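Local coordinates for protein putative HAD family hydrolase (Streptomyces avermitilis, PDB 3MMZ) that probably makes CMP-N-acylneuraminate from CTP and an N-acylneuraminate as a full-length enzyme, of which this chain is the KdsC-like HAD phosphatase domain, at residues D[6-12]-D[156-160]. Sequence-based numbering, arbitrary orientation.
Sequences LPTAEDI and SWILG
L6 lays its CD1 methyl over one face of the W157 indole. The methyl is 3.7 Å from the centroid of the five-membered ring and 12° off its normal, a CH-pi contact. CD2 looks down on the six-membered ring from further off. P7 follows along the same ring system. Its CD meets W157 CE3 at 3.7 Å, in an oblique approach.

I158 fills the next position. Its CG1 lies anti to the carbonyl carbon (chi1 -53°), and a second bend at chi2 -57° brings CD1 in under the proline. There CD1 touches P7 CB at 3.6 Å and packs against P7 O. The same methyl meets I12 CD1 tip to tip at 3.8 Å. The other branch, I158 CG2, faces the A9 backbone and A9 CB.

The two backbones are joined through a water. It donates to P7 O and to W157 O, at 2.7 Å each. This gives the W157 carbonyl, near the helix end, a partner. The turn at T8-D11 is held from within. D11 OD2 accepts from T8 N at 2.9 Å, and D11 N bonds to T8 O. A9 N is buried here and has no partner.

An alanine in place of W157 would probably leave L6 CD1 without its ring face and take the indole carbon CE3 from P7 CD, opening a gap beside the loop.

The contact joins the loop before strand 14-17 to the C-terminal end of helix 150-159 in the HAD-type fold. P7 and I12 also pack on W123 and on L106 of the parallel sheet, and W157 on V125. I158 reaches L51 of helix 42-53. L6 also packs on V133 and P161 of two neighbouring subunits.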
# COMPACT_ATOMS: atom_id res chain seq x y z
N LEU D 6 10.47 25.38 3.30
CA LEU D 6 9.08 25.34 3.71
C LEU D 6 8.71 26.68 4.36
O LEU D 6 9.58 27.36 4.89
CB LEU D 6 8.85 24.17 4.68
CG LEU D 6 9.15 22.76 4.13
CD1 LEU D 6 8.89 21.72 5.20
CD2 LEU D 6 8.29 22.48 2.87
N PRO D 7 7.42 27.07 4.30
CA PRO D 7 7.00 28.33 4.93
C PRO D 7 7.13 28.24 6.45
O PRO D 7 6.99 27.16 7.03
CB PRO D 7 5.52 28.42 4.54
CG PRO D 7 5.09 26.99 4.35
CD PRO D 7 6.28 26.33 3.73
N THR D 8 7.43 29.38 7.08
CA THR D 8 7.43 29.48 8.53
C THR D 8 6.49 30.60 8.92
O THR D 8 6.04 31.37 8.06
CB THR D 8 8.83 29.82 9.09
OG1 THR D 8 9.14 31.19 8.78
CG2 THR D 8 9.91 28.90 8.53
N ALA D 9 6.21 30.72 10.22
CA ALA D 9 5.36 31.78 10.76
C ALA D 9 5.76 33.20 10.34
O ALA D 9 4.89 34.07 10.20
CB ALA D 9 5.26 31.68 12.28
N GLU D 10 7.06 33.43 10.13
CA GLU D 10 7.56 34.77 9.76
C GLU D 10 7.26 35.15 8.31
O GLU D 10 7.25 36.33 7.96
CB GLU D 10 9.06 34.89 10.02
CG GLU D 10 9.44 35.09 11.48
CD GLU D 10 9.14 33.86 12.34
OE1 GLU D 10 9.47 32.73 11.90
OE2 GLU D 10 8.58 34.04 13.44
N ASP D 11 7.05 34.13 7.48
CA ASP D 11 6.87 34.30 6.04
C ASP D 11 5.48 34.75 5.65
O ASP D 11 5.29 35.37 4.59
CB ASP D 11 7.17 32.98 5.32
CG ASP D 11 8.63 32.59 5.39
OD1 ASP D 11 9.50 33.47 5.25
OD2 ASP D 11 8.92 31.39 5.57
N ILE D 12 4.49 34.43 6.48
CA ILE D 12 3.10 34.59 6.07
C ILE D 12 2.23 35.32 7.09
O ILE D 12 2.47 35.25 8.29
CB ILE D 12 2.44 33.21 5.75
CG1 ILE D 12 2.47 32.29 6.98
CG2 ILE D 12 3.11 32.53 4.54
CD1 ILE D 12 1.52 31.10 6.89
N SER D 156 1.97 22.14 10.88
CA SER D 156 3.20 21.72 11.57
C SER D 156 4.45 22.36 10.97
O SER D 156 5.42 22.59 11.69
CB SER D 156 3.36 20.19 11.64
OG SER D 156 3.77 19.63 10.40
N TRP D 157 4.42 22.67 9.68
CA TRP D 157 5.50 23.47 9.07
C TRP D 157 5.58 24.84 9.73
O TRP D 157 6.66 25.32 10.07
CB TRP D 157 5.26 23.67 7.57
CG TRP D 157 5.27 22.44 6.73
CD1 TRP D 157 5.73 21.20 7.08
CD2 TRP D 157 4.83 22.35 5.38
NE1 TRP D 157 5.58 20.33 6.02
CE2 TRP D 157 5.02 21.01 4.97
CE3 TRP D 157 4.27 23.27 4.47
CZ2 TRP D 157 4.69 20.56 3.68
CZ3 TRP D 157 3.92 22.82 3.20
CH2 TRP D 157 4.15 21.48 2.81
N ILE D 158 4.43 25.48 9.89
CA ILE D 158 4.35 26.84 10.40
C ILE D 158 4.59 26.89 11.91
O ILE D 158 5.30 27.76 12.40
CB ILE D 158 2.97 27.50 10.04
CG1 ILE D 158 2.66 27.42 8.53
CG2 ILE D 158 2.88 28.94 10.57
CD1 ILE D 158 3.73 28.05 7.65
N LEU D 159 4.00 25.95 12.64
CA LEU D 159 3.97 26.03 14.12
C LEU D 159 4.87 25.02 14.84
O LEU D 159 5.06 25.11 16.06
CB LEU D 159 2.53 25.90 14.62
CG LEU D 159 1.54 26.93 14.08
CD1 LEU D 159 0.11 26.53 14.44
CD2 LEU D 159 1.87 28.35 14.56
N GLY D 160 5.42 24.08 14.09
CA GLY D 160 6.22 23.01 14.69
C GLY D 160 5.39 21.79 15.04
O GLY D 160 4.16 21.81 14.96
O HOH W 1 8.70 25.53 8.26